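Local coordinates for BIFUNCTIONAL PROTEIN Proline utilization A (PutA) (Corynebacterium freiburgense, PDB 5UX5), which probably oxidises proline to glutamate in two steps, with an FAD-dependent proline dehydrogenase and an NAD-dependent aldehyde dehydrogenase joined in one polypeptide, at residues Gln265-Pro269 and Pro317-Ala321; Gly300-Ser304 and Arg418-Asn422; Arg346-His352 and Gln372-Leu378. All coordinates share one frame. Residues are numbered along the deposited sequence.

Contact 1: Gln265-Pro269 and Pro317-Ala321; sequences QAYLP and PAPYA. With FAD (flavin-adenine dinucleotide), chain E.
Y320, P269 and P319 bury the most surface where two loops of the proline dehydrogenase barrel meet. Residues 265-268 form a type I beta turn closed by L268 N to Q265 O at 3.1 Å. In P317-A321, A318 (phi/psi -65/-37) is helical, P319 (-79/170) and Y320 (-60/159) extended; P319 CA lies 4.6 Å from L268 CA. Y320 (chi1 -74°, m) lays its ring against P269: P269 CD is 4.0 Å from the Y320 ring centroid, nearly on the normal, a CH-pi contact; the Y320 OH is hydrogen-bonded to A455 O. P319 makes the matching contact on Y267 (chi1 70°, p), P319 CB sitting 3.8 Å from the Y267 ring centroid. Toward FAD, Q265 NE2 donates to the flavin O2 at 2.7 Å. Y320 N donates to Y267 O at 2.9 Å, and P319 CA approaches that same Y267 O at 3.1 Å. One carbonyl takes the only backbone hydrogen bond between the loops, and each loop lays a proline on the other's tyrosine.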
loop_
_atom_site.group_PDB
_atom_site.type_symbol
_atom_site.label_atom_id
_atom_site.label_comp_id
_atom_site.label_asym_id
_atom_site.label_seq_id
_atom_site.Cartn_x
_atom_site.Cartn_y
_atom_site.Cartn_z
ATOM N N GLN A 265 -1.838 11.703 22.792
ATOM C CA GLN A 265 -1.150 12.662 21.932
ATOM C C GLN A 265 -2.102 13.823 21.655
ATOM O O GLN A 265 -3.117 13.650 20.968
ATOM C CB GLN A 265 -0.706 12.012 20.626
ATOM C CG GLN A 265 -0.276 10.592 20.781
ATOM C CD GLN A 265 0.056 9.912 19.465
ATOM O OE1 GLN A 265 -0.826 9.325 18.824
ATOM N NE2 GLN A 265 1.332 9.895 19.113
ATOM N N ALA A 266 -1.759 15.010 22.170
ATOM C CA ALA A 266 -2.605 16.186 21.991
ATOM C C ALA A 266 -2.730 16.640 20.540
ATOM O O ALA A 266 -3.679 17.367 20.237
ATOM C CB ALA A 266 -2.072 17.370 22.799
ATOM N N TYR A 267 -1.841 16.227 19.624
ATOM C CA TYR A 267 -2.069 16.672 18.253
ATOM C C TYR A 267 -3.212 15.918 17.582
ATOM O O TYR A 267 -3.601 16.265 16.460
ATOM C CB TYR A 267 -0.775 16.622 17.410
ATOM C CG TYR A 267 -0.185 15.263 17.020
ATOM C CD1 TYR A 267 -0.864 14.066 17.253
ATOM C CD2 TYR A 267 1.072 15.191 16.415
ATOM C CE1 TYR A 267 -0.325 12.851 16.875
ATOM C CE2 TYR A 267 1.622 13.968 16.046
ATOM C CZ TYR A 267 0.922 12.800 16.279
ATOM O OH TYR A 267 1.454 11.574 15.910
ATOM N N LEU A 268 -3.783 14.922 18.238
ATOM C CA LEU A 268 -4.995 14.305 17.733
ATOM C C LEU A 268 -6.200 15.032 18.300
ATOM O O LEU A 268 -6.417 14.996 19.519
ATOM C CB LEU A 268 -5.035 12.844 18.099
ATOM C CG LEU A 268 -3.868 12.023 17.572
ATOM C CD1 LEU A 268 -4.156 10.606 17.932
ATOM C CD2 LEU A 268 -3.764 12.187 16.051
ATOM N N PRO A 269 -6.989 15.711 17.486
ATOM C CA PRO A 269 -8.174 16.378 18.035
ATOM C C PRO A 269 -9.066 15.421 18.818
ATOM O O PRO A 269 -9.598 15.798 19.861
ATOM C CB PRO A 269 -8.861 16.946 16.788
ATOM C CG PRO A 269 -8.268 16.206 15.649
ATOM C CD PRO A 269 -6.865 15.912 16.033
ATOM N N PRO A 317 -4.842 13.653 7.321
ATOM C CA PRO A 317 -3.956 13.299 8.431
ATOM C C PRO A 317 -4.749 13.271 9.734
ATOM O O PRO A 317 -5.705 14.021 9.920
ATOM C CB PRO A 317 -2.908 14.415 8.421
ATOM C CG PRO A 317 -3.090 15.115 7.073
ATOM C CD PRO A 317 -4.492 14.928 6.683
ATOM N N ALA A 318 -4.419 12.322 10.592
ATOM C CA ALA A 318 -5.061 12.276 11.903
ATOM C C ALA A 318 -4.727 13.484 12.789
ATOM O O ALA A 318 -5.605 13.900 13.570
ATOM C CB ALA A 318 -4.707 10.949 12.587
ATOM N N PRO A 319 -3.515 14.042 12.775
ATOM C CA PRO A 319 -3.227 15.198 13.620
ATOM C C PRO A 319 -3.774 16.489 13.025
ATOM O O PRO A 319 -4.243 16.553 11.895
ATOM C CB PRO A 319 -1.697 15.252 13.674
ATOM C CG PRO A 319 -1.236 13.973 13.144
ATOM C CD PRO A 319 -2.276 13.520 12.179
ATOM N N TYR A 320 -3.734 17.527 13.844
ATOM C CA TYR A 320 -4.160 18.840 13.426
ATOM C C TYR A 320 -3.307 19.299 12.264
ATOM O O TYR A 320 -2.175 18.850 12.102
ATOM C CB TYR A 320 -4.000 19.838 14.571
ATOM C CG TYR A 320 -4.997 19.752 15.690
ATOM C CD1 TYR A 320 -6.285 20.221 15.527
ATOM C CD2 TYR A 320 -4.636 19.239 16.936
ATOM C CE1 TYR A 320 -7.207 20.171 16.570
ATOM C CE2 TYR A 320 -5.560 19.183 17.989
ATOM C CZ TYR A 320 -6.839 19.653 17.787
ATOM O OH TYR A 320 -7.760 19.613 18.792
ATOM N N ALA A 321 -3.835 20.269 11.496
ATOM C CA ALA A 321 -3.121 20.801 10.340
ATOM C C ALA A 321 -2.000 21.760 10.721
ATOM O O ALA A 321 -1.023 21.873 9.976
ATOM C CB ALA A 321 -4.090 21.499 9.396
HETATM P PA FAD E . 7.160 21.965 20.914
HETATM O O1A FAD E . 8.126 22.691 19.915
HETATM O O2A FAD E . 6.261 22.762 21.737
HETATM O O5B FAD E . 6.173 21.009 20.357
HETATM C C5B FAD E . 6.475 20.302 19.168
HETATM C C4B FAD E . 5.271 19.462 18.789
HETATM O O4B FAD E . 4.309 20.233 18.130
HETATM C C3B FAD E . 5.601 18.343 17.853
HETATM O O3B FAD E . 6.137 17.208 18.435
HETATM C C2B FAD E . 4.290 18.077 17.208
HETATM O O2B FAD E . 3.558 17.138 17.909
HETATM C C1B FAD E . 3.663 19.440 17.160
HETATM N N9A FAD E . 3.775 20.071 15.853
HETATM C C8A FAD E . 4.875 20.758 15.359
HETATM N N7A FAD E . 4.618 21.180 14.105
HETATM C C5A FAD E . 3.336 20.814 13.710
HETATM C C6A FAD E . 2.560 21.002 12.550
HETATM N N6A FAD E . 3.038 21.700 11.368
HETATM N N1A FAD E . 1.315 20.502 12.517
HETATM C C2A FAD E . 0.811 19.813 13.590
HETATM N N3A FAD E . 1.541 19.613 14.732
HETATM C C4A FAD E . 2.787 20.093 14.826
HETATM N N1 FAD E . 5.475 11.258 21.659
HETATM C C2 FAD E . 4.489 10.268 21.301
HETATM O O2 FAD E . 3.847 10.391 20.092
HETATM N N3 FAD E . 4.258 9.180 22.152
HETATM C C4 FAD E . 4.926 9.048 23.370
HETATM O O4 FAD E . 4.668 7.971 24.201
HETATM C C4X FAD E . 5.832 10.149 23.831
HETATM N N5 FAD E . 6.397 10.168 25.102
HETATM C C5X FAD E . 7.201 11.239 25.516
HETATM C C6 FAD E . 7.780 11.263 26.798
HETATM C C7 FAD E . 8.577 12.339 27.171
HETATM C C7M FAD E . 9.216 12.388 28.528
HETATM C C8 FAD E . 8.792 13.390 26.315
HETATM C C8M FAD E . 9.648 14.544 26.724
HETATM C C9 FAD E . 8.226 13.372 25.049
HETATM C C9A FAD E . 7.437 12.307 24.657
HETATM N N10 FAD E . 6.859 12.335 23.354
HETATM C C10 FAD E . 6.052 11.261 22.923
HETATM C "C1'" FAD E . 7.160 13.452 22.441
HETATM C "C2'" FAD E . 6.141 14.555 22.349
HETATM O "O2'" FAD E . 5.004 14.056 21.740
HETATM C "C3'" FAD E . 6.786 15.711 21.555
HETATM O "O3'" FAD E . 7.041 15.259 20.282
HETATM C "C4'" FAD E . 8.087 16.319 22.094
HETATM O "O4'" FAD E . 8.238 16.175 23.460
HETATM C "C5'" FAD E . 8.323 17.778 21.643
HETATM O "O5'" FAD E . 7.217 18.662 21.784
HETATM P P FAD E . 7.172 19.913 22.814
HETATM O O1P FAD E . 5.909 20.053 23.746
HETATM O O2P FAD E . 8.597 19.727 23.464
HETATM O O3P FAD E . 7.759 21.206 22.034
#

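Contact 2: Gly300-Ser304 and Arg418-Asn422; sequences GANLS and RLEEN. With FAD (flavin-adenine dinucleotide), chain E.
A301 points its methyl into the end of helix 408-421, A301 CB lying 3.9 Å from both R418 CD and N422 ND2. The CA atoms of A301 and N422, 6.5 Å apart, set the register. G300-N302 is loop, with N302 at the N-cap position of helix 303-313; G300 has phi/psi 131/133, where a side chain would jam against the preceding carbonyl. R418 folds back (chi1 and chi2 both m), bringing R418 NH1 to 3.4 Å from A301 O at an angle too poor for a hydrogen bond. N422 (chi1 -44°, m) is held by its ND2 donating to R418 O at 3.0 Å. FAD binds along this seam: G300 N donates to O2' at 2.6 Å, A301 N to O2 at 2.9 Å, and ribose O2B to G300 O at 2.6 Å. The firm polar bonds to FAD thus come from G300 and A301, N422 only nearing the ribose with OD1 3.2 Å from O3B, while the two segments meet each other by packing alone.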
loop_
_atom_site.group_PDB
_atom_site.type_symbol
_atom_site.label_atom_id
_atom_site.label_comp_id
_atom_site.label_asym_id
_atom_site.label_seq_id
_atom_site.Cartn_x
_atom_site.Cartn_y
_atom_site.Cartn_z
ATOM N N GLY A 300 2.892 14.795 20.404
ATOM C CA GLY A 300 2.849 13.768 19.367
ATOM C C GLY A 300 4.114 13.718 18.535
ATOM O O GLY A 300 4.588 14.768 18.087
ATOM N N ALA A 301 4.679 12.525 18.309
ATOM C CA ALA A 301 5.987 12.413 17.664
ATOM C C ALA A 301 5.940 11.795 16.265
ATOM O O ALA A 301 6.992 11.601 15.655
ATOM C CB ALA A 301 6.941 11.619 18.550
ATOM N N ASN A 302 4.763 11.533 15.715
ATOM C CA ASN A 302 4.649 10.746 14.499
ATOM C C ASN A 302 3.979 11.531 13.358
ATOM O O ASN A 302 3.315 10.946 12.498
ATOM C CB ASN A 302 3.896 9.455 14.799
ATOM C CG ASN A 302 3.987 8.456 13.677
ATOM O OD1 ASN A 302 5.083 8.142 13.176
ATOM N ND2 ASN A 302 2.823 7.980 13.232
ATOM N N LEU A 303 4.148 12.858 13.326
ATOM C CA LEU A 303 3.447 13.675 12.337
ATOM C C LEU A 303 3.859 13.325 10.899
ATOM O O LEU A 303 2.999 13.199 10.013
ATOM C CB LEU A 303 3.690 15.159 12.652
ATOM C CG LEU A 303 2.976 16.280 11.880
ATOM C CD1 LEU A 303 1.486 16.271 12.145
ATOM C CD2 LEU A 303 3.569 17.622 12.234
ATOM N N SER A 304 5.164 13.137 10.654
ATOM C CA SER A 304 5.654 12.783 9.320
ATOM C C SER A 304 4.946 11.553 8.780
ATOM O O SER A 304 4.268 11.613 7.750
ATOM C CB SER A 304 7.158 12.519 9.348
ATOM O OG SER A 304 7.921 13.723 9.423
ATOM N N ARG A 418 13.303 10.705 15.925
ATOM C CA ARG A 418 12.368 11.275 16.900
ATOM C C ARG A 418 12.875 12.600 17.463
ATOM O O ARG A 418 12.104 13.558 17.600
ATOM C CB ARG A 418 12.116 10.291 18.045
ATOM C CG ARG A 418 11.354 9.034 17.659
ATOM C CD ARG A 418 9.861 9.222 17.790
ATOM N NE ARG A 418 9.155 8.025 17.346
ATOM C CZ ARG A 418 8.698 7.836 16.111
ATOM N NH1 ARG A 418 8.853 8.778 15.182
ATOM N NH2 ARG A 418 8.075 6.705 15.808
ATOM N N LEU A 419 14.165 12.679 17.803
ATOM C CA LEU A 419 14.691 13.917 18.369
ATOM C C LEU A 419 14.822 15.039 17.332
ATOM O O LEU A 419 14.770 16.216 17.708
ATOM C CB LEU A 419 16.034 13.642 19.050
ATOM N N GLU A 420 14.965 14.711 16.042
ATOM C CA GLU A 420 15.106 15.733 15.002
ATOM C C GLU A 420 13.761 16.359 14.635
ATOM O O GLU A 420 13.546 17.564 14.823
ATOM C CB GLU A 420 15.761 15.129 13.754
ATOM C CG GLU A 420 17.276 15.266 13.702
ATOM C CD GLU A 420 17.871 14.654 12.442
ATOM O OE1 GLU A 420 17.107 14.019 11.670
ATOM O OE2 GLU A 420 19.100 14.807 12.230
ATOM N N GLU A 421 12.844 15.541 14.112
ATOM C CA GLU A 421 11.543 16.013 13.661
ATOM C C GLU A 421 10.761 16.778 14.731
ATOM O O GLU A 421 9.832 17.511 14.386
ATOM C CB GLU A 421 10.717 14.819 13.168
ATOM C CG GLU A 421 11.492 13.872 12.246
ATOM C CD GLU A 421 10.774 12.543 11.985
ATOM O OE1 GLU A 421 11.196 11.806 11.056
ATOM O OE2 GLU A 421 9.797 12.236 12.710
ATOM N N ASN A 422 11.104 16.642 16.010
ATOM C CA ASN A 422 10.284 17.235 17.080
ATOM C C ASN A 422 11.116 17.982 18.147
ATOM O O ASN A 422 11.911 18.886 17.851
ATOM C CB ASN A 422 9.426 16.152 17.780
ATOM C CG ASN A 422 8.747 15.175 16.801
ATOM O OD1 ASN A 422 7.665 15.444 16.281
ATOM N ND2 ASN A 422 9.369 14.021 16.583
HETATM P PA FAD E . 7.160 21.965 20.914
HETATM O O1A FAD E . 8.126 22.691 19.915
HETATM O O2A FAD E . 6.261 22.762 21.737
HETATM O O5B FAD E . 6.173 21.009 20.357
HETATM C C5B FAD E . 6.475 20.302 19.168
HETATM C C4B FAD E . 5.271 19.462 18.789
HETATM O O4B FAD E . 4.309 20.233 18.130
HETATM C C3B FAD E . 5.601 18.343 17.853
HETATM O O3B FAD E . 6.137 17.208 18.435
HETATM C C2B FAD E . 4.290 18.077 17.208
HETATM O O2B FAD E . 3.558 17.138 17.909
HETATM C C1B FAD E . 3.663 19.440 17.160
HETATM N N9A FAD E . 3.775 20.071 15.853
HETATM C C8A FAD E . 4.875 20.758 15.359
HETATM N N7A FAD E . 4.618 21.180 14.105
HETATM C C5A FAD E . 3.336 20.814 13.710
HETATM C C6A FAD E . 2.560 21.002 12.550
HETATM N N6A FAD E . 3.038 21.700 11.368
HETATM N N1A FAD E . 1.315 20.502 12.517
HETATM C C2A FAD E . 0.811 19.813 13.590
HETATM N N3A FAD E . 1.541 19.613 14.732
HETATM C C4A FAD E . 2.787 20.093 14.826
HETATM N N1 FAD E . 5.475 11.258 21.659
HETATM C C2 FAD E . 4.489 10.268 21.301
HETATM O O2 FAD E . 3.847 10.391 20.092
HETATM N N3 FAD E . 4.258 9.180 22.152
HETATM C C4 FAD E . 4.926 9.048 23.370
HETATM O O4 FAD E . 4.668 7.971 24.201
HETATM C C4X FAD E . 5.832 10.149 23.831
HETATM N N5 FAD E . 6.397 10.168 25.102
HETATM C C5X FAD E . 7.201 11.239 25.516
HETATM C C6 FAD E . 7.780 11.263 26.798
HETATM C C7 FAD E . 8.577 12.339 27.171
HETATM C C7M FAD E . 9.216 12.388 28.528
HETATM C C8 FAD E . 8.792 13.390 26.315
HETATM C C8M FAD E . 9.648 14.544 26.724
HETATM C C9 FAD E . 8.226 13.372 25.049
HETATM C C9A FAD E . 7.437 12.307 24.657
HETATM N N10 FAD E . 6.859 12.335 23.354
HETATM C C10 FAD E . 6.052 11.261 22.923
HETATM C "C1'" FAD E . 7.160 13.452 22.441
HETATM C "C2'" FAD E . 6.141 14.555 22.349
HETATM O "O2'" FAD E . 5.004 14.056 21.740
HETATM C "C3'" FAD E . 6.786 15.711 21.555
HETATM O "O3'" FAD E . 7.041 15.259 20.282
HETATM C "C4'" FAD E . 8.087 16.319 22.094
HETATM O "O4'" FAD E . 8.238 16.175 23.460
HETATM C "C5'" FAD E . 8.323 17.778 21.643
HETATM O "O5'" FAD E . 7.217 18.662 21.784
HETATM P P FAD E . 7.172 19.913 22.814
HETATM O O1P FAD E . 5.909 20.053 23.746
HETATM O O2P FAD E . 8.597 19.727 23.464
HETATM O O3P FAD E . 7.759 21.206 22.034
#

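Contact 3: Arg346-His352 and Gln372-Leu378; sequences RVGIASH and QLDVEML. With FAD (flavin-adenine dinucleotide), chain E.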
loop_
_atom_site.group_PDB
_atom_site.type_symbol
_atom_site.label_atom_id
_atom_site.label_comp_id
_atom_site.label_asym_id
_atom_site.label_seq_id
_atom_site.Cartn_x
_atom_site.Cartn_y
_atom_site.Cartn_z
ATOM N N ARG A 346 -4.214 11.185 37.628
ATOM C CA ARG A 346 -2.957 11.913 37.690
ATOM C C ARG A 346 -2.488 12.214 36.272
ATOM O O ARG A 346 -2.940 11.598 35.298
ATOM C CB ARG A 346 -1.900 11.115 38.433
ATOM C CG ARG A 346 -2.357 10.570 39.804
ATOM C CD ARG A 346 -1.182 10.213 40.690
ATOM N NE ARG A 346 -0.353 11.391 40.917
ATOM C CZ ARG A 346 0.844 11.570 40.366
ATOM N NH1 ARG A 346 1.355 10.640 39.555
ATOM N NH2 ARG A 346 1.531 12.676 40.617
ATOM N N VAL A 347 -1.586 13.189 36.158
ATOM C CA VAL A 347 -1.205 13.756 34.869
ATOM C C VAL A 347 0.303 13.910 34.780
ATOM O O VAL A 347 0.906 14.638 35.578
ATOM C CB VAL A 347 -1.855 15.125 34.638
ATOM C CG1 VAL A 347 -1.648 15.541 33.243
ATOM C CG2 VAL A 347 -3.307 15.062 34.955
ATOM N N GLY A 348 0.899 13.304 33.758
ATOM C CA GLY A 348 2.262 13.639 33.403
ATOM C C GLY A 348 2.284 14.571 32.198
ATOM O O GLY A 348 1.910 14.165 31.091
ATOM N N ILE A 349 2.682 15.825 32.403
ATOM C CA ILE A 349 2.905 16.749 31.295
ATOM C C ILE A 349 4.280 16.440 30.715
ATOM O O ILE A 349 5.302 16.579 31.395
ATOM C CB ILE A 349 2.798 18.222 31.742
ATOM C CG1 ILE A 349 1.392 18.802 31.546
ATOM C CG2 ILE A 349 3.734 19.097 30.952
ATOM C CD1 ILE A 349 0.377 18.276 32.457
ATOM N N ALA A 350 4.311 16.008 29.460
ATOM C CA ALA A 350 5.544 15.600 28.794
ATOM C C ALA A 350 5.847 16.651 27.732
ATOM O O ALA A 350 5.370 16.562 26.600
ATOM C CB ALA A 350 5.431 14.201 28.180
ATOM N N SER A 351 6.619 17.667 28.116
ATOM C CA SER A 351 6.960 18.739 27.196
ATOM C C SER A 351 8.228 19.432 27.673
ATOM O O SER A 351 8.439 19.590 28.880
ATOM C CB SER A 351 5.821 19.757 27.072
ATOM O OG SER A 351 6.195 20.812 26.195
ATOM N N HIS A 352 9.076 19.832 26.722
ATOM C CA HIS A 352 10.190 20.733 27.013
ATOM C C HIS A 352 9.840 22.186 26.736
ATOM O O HIS A 352 10.691 23.068 26.909
ATOM C CB HIS A 352 11.437 20.342 26.221
ATOM C CG HIS A 352 12.190 19.204 26.824
ATOM N ND1 HIS A 352 12.983 19.352 27.942
ATOM C CD2 HIS A 352 12.280 17.902 26.465
ATOM C CE1 HIS A 352 13.522 18.185 28.253
ATOM N NE2 HIS A 352 13.112 17.290 27.372
ATOM N N GLN A 372 -1.482 15.816 41.655
ATOM C CA GLN A 372 -1.792 15.117 40.423
ATOM C C GLN A 372 -0.842 15.476 39.297
ATOM O O GLN A 372 -1.022 14.985 38.183
ATOM C CB GLN A 372 -3.231 15.409 39.981
ATOM C CG GLN A 372 -4.246 14.413 40.501
ATOM C CD GLN A 372 -4.604 14.675 41.934
ATOM O OE1 GLN A 372 -4.997 15.790 42.282
ATOM N NE2 GLN A 372 -4.430 13.668 42.790
ATOM N N LEU A 373 0.161 16.313 39.545
ATOM C CA LEU A 373 1.009 16.827 38.484
ATOM C C LEU A 373 2.418 16.293 38.648
ATOM O O LEU A 373 3.129 16.679 39.582
ATOM C CB LEU A 373 1.015 18.352 38.479
ATOM C CG LEU A 373 1.848 19.047 37.408
ATOM C CD1 LEU A 373 1.271 18.770 36.031
ATOM C CD2 LEU A 373 1.898 20.526 37.676
ATOM N N ASP A 374 2.823 15.449 37.709
ATOM C CA ASP A 374 4.212 15.118 37.466
ATOM C C ASP A 374 4.578 15.768 36.142
ATOM O O ASP A 374 3.706 15.989 35.307
ATOM C CB ASP A 374 4.421 13.599 37.388
ATOM C CG ASP A 374 3.955 12.867 38.649
ATOM O OD1 ASP A 374 4.002 13.464 39.745
ATOM O OD2 ASP A 374 3.544 11.688 38.547
ATOM N N VAL A 375 5.852 16.109 35.960
ATOM C CA VAL A 375 6.374 16.612 34.686
ATOM C C VAL A 375 7.359 15.595 34.134
ATOM O O VAL A 375 8.286 15.174 34.839
ATOM C CB VAL A 375 7.058 17.982 34.838
ATOM C CG1 VAL A 375 7.813 18.328 33.557
ATOM C CG2 VAL A 375 6.048 19.067 35.202
ATOM N N GLU A 376 7.174 15.199 32.881
ATOM C CA GLU A 376 8.031 14.196 32.265
ATOM C C GLU A 376 8.854 14.851 31.160
ATOM O O GLU A 376 8.306 15.580 30.333
ATOM C CB GLU A 376 7.189 13.020 31.759
ATOM C CG GLU A 376 6.188 12.479 32.829
ATOM C CD GLU A 376 5.597 11.118 32.466
ATOM O OE1 GLU A 376 4.797 10.556 33.264
ATOM O OE2 GLU A 376 5.938 10.614 31.371
ATOM N N MET A 377 10.177 14.619 31.177
ATOM C CA MET A 377 11.142 15.278 30.299
ATOM C C MET A 377 12.143 14.264 29.747
ATOM O O MET A 377 12.112 13.075 30.082
ATOM C CB MET A 377 11.871 16.420 31.032
ATOM C CG MET A 377 11.016 17.688 31.306
ATOM S SD MET A 377 11.807 19.005 32.278
ATOM C CE MET A 377 12.736 19.900 31.049
ATOM N N LEU A 378 13.041 14.743 28.880
ATOM C CA LEU A 378 14.062 13.907 28.249
ATOM C C LEU A 378 15.332 13.885 29.080
ATOM O O LEU A 378 15.923 14.939 29.347
ATOM C CB LEU A 378 14.390 14.393 26.845
ATOM C CG LEU A 378 13.240 14.039 25.935
ATOM C CD1 LEU A 378 13.524 14.624 24.582
ATOM C CD2 LEU A 378 13.116 12.519 25.893
HETATM P PA FAD E . 7.160 21.965 20.914
HETATM O O1A FAD E . 8.126 22.691 19.915
HETATM O O2A FAD E . 6.261 22.762 21.737
HETATM O O5B FAD E . 6.173 21.009 20.357
HETATM C C5B FAD E . 6.475 20.302 19.168
HETATM C C4B FAD E . 5.271 19.462 18.789
HETATM O O4B FAD E . 4.309 20.233 18.130
HETATM C C3B FAD E . 5.601 18.343 17.853
HETATM O O3B FAD E . 6.137 17.208 18.435
HETATM C C2B FAD E . 4.290 18.077 17.208
HETATM O O2B FAD E . 3.558 17.138 17.909
HETATM C C1B FAD E . 3.663 19.440 17.160
HETATM N N9A FAD E . 3.775 20.071 15.853
HETATM C C8A FAD E . 4.875 20.758 15.359
HETATM N N7A FAD E . 4.618 21.180 14.105
HETATM C C5A FAD E . 3.336 20.814 13.710
HETATM C C6A FAD E . 2.560 21.002 12.550
HETATM N N6A FAD E . 3.038 21.700 11.368
HETATM N N1A FAD E . 1.315 20.502 12.517
HETATM C C2A FAD E . 0.811 19.813 13.590
HETATM N N3A FAD E . 1.541 19.613 14.732
HETATM C C4A FAD E . 2.787 20.093 14.826
HETATM N N1 FAD E . 5.475 11.258 21.659
HETATM C C2 FAD E . 4.489 10.268 21.301
HETATM O O2 FAD E . 3.847 10.391 20.092
HETATM N N3 FAD E . 4.258 9.180 22.152
HETATM C C4 FAD E . 4.926 9.048 23.370
HETATM O O4 FAD E . 4.668 7.971 24.201
HETATM C C4X FAD E . 5.832 10.149 23.831
HETATM N N5 FAD E . 6.397 10.168 25.102
HETATM C C5X FAD E . 7.201 11.239 25.516
HETATM C C6 FAD E . 7.780 11.263 26.798
HETATM C C7 FAD E . 8.577 12.339 27.171
HETATM C C7M FAD E . 9.216 12.388 28.528
HETATM C C8 FAD E . 8.792 13.390 26.315
HETATM C C8M FAD E . 9.648 14.544 26.724
HETATM C C9 FAD E . 8.226 13.372 25.049
HETATM C C9A FAD E . 7.437 12.307 24.657
HETATM N N10 FAD E . 6.859 12.335 23.354
HETATM C C10 FAD E . 6.052 11.261 22.923
HETATM C "C1'" FAD E . 7.160 13.452 22.441
HETATM C "C2'" FAD E . 6.141 14.555 22.349
HETATM O "O2'" FAD E . 5.004 14.056 21.740
HETATM C "C3'" FAD E . 6.786 15.711 21.555
HETATM O "O3'" FAD E . 7.041 15.259 20.282
HETATM C "C4'" FAD E . 8.087 16.319 22.094
HETATM O "O4'" FAD E . 8.238 16.175 23.460
HETATM C "C5'" FAD E . 8.323 17.778 21.643
HETATM O "O5'" FAD E . 7.217 18.662 21.784
HETATM P P FAD E . 7.172 19.913 22.814
HETATM O O1P FAD E . 5.909 20.053 23.746
HETATM O O2P FAD E . 8.597 19.727 23.464
HETATM O O3P FAD E . 7.759 21.206 22.034
#
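Hydrogen bonds come first. The strands run parallel, their axes 4.4 Å apart at closest approach and 30° from alignment, with V347 opposite L373, G348 opposite D374 and I349 opposite V375. Four backbone bonds alternate along the pair: V347 N to Q372 O (2.8 Å), D374 N to V347 O (3.0 Å), I349 N to D374 O (3.1 Å) and E376 N to I349 O (2.8 Å). A weak one, S351 N to E376 O at 3.5 Å, follows, and L378 N donates to the side chain of H352 at NE2 (3.0 Å).

Among the charges, R346 forms a two-pronged salt bridge with D374 through its terminal nitrogens, NH1 to OD2 at 2.6 Å and NH2 to OD1 at 2.7 Å. K294 also pairs with D374, and with E376, whose carboxylate reaches R296 as well; these acids thus face a basic neighbouring strand, 293-298.

Apolar packing occupies the face of V347, I349, L373 and V375, where I349 CD1 meets L373 CD1 at 3.7 Å beneath helix 354-367. One sulfur-aromatic contact sets M377 SD obliquely 5.0 Å from the H352 ring centroid.

For the ligand, S351 OG donates to FAD O1P (2.6 Å) and H352 N to O2P (3.3 Å), while A350 CB comes within 3.8 Å of flavin C7.

Strand 345-350, helix 354-367 and strand 373-378 form a beta-alpha-beta unit; a cofactor at the C-terminal ends of the strands occupies the usual active-site position of a TIM barrel.

How the contacts relate
From the N terminus, the chain leaves strand 260-265 into the first half of contact 1, passes helix 271-287 and strand 293-298, and opens contact 2 at 300-304 before returning at 317-321 to close contact 1. The two cross and touch: Y267 packs on G300, and P319 CB lies 3.7 Å from L303 CD1. Contact 3 comes next, closing the short loop through helix 354-367, nested inside the long loop that contact 2 shuts at 418-422. Contact 3 touches neither, its nearest atoms about 8 Å from contact 1 and 6 Å from contact 2. All line the same FAD: contact 1 joins barrel loops, contact 2 a loop to the end of helix 408-421, contact 3 strands 345-350 and 373-378.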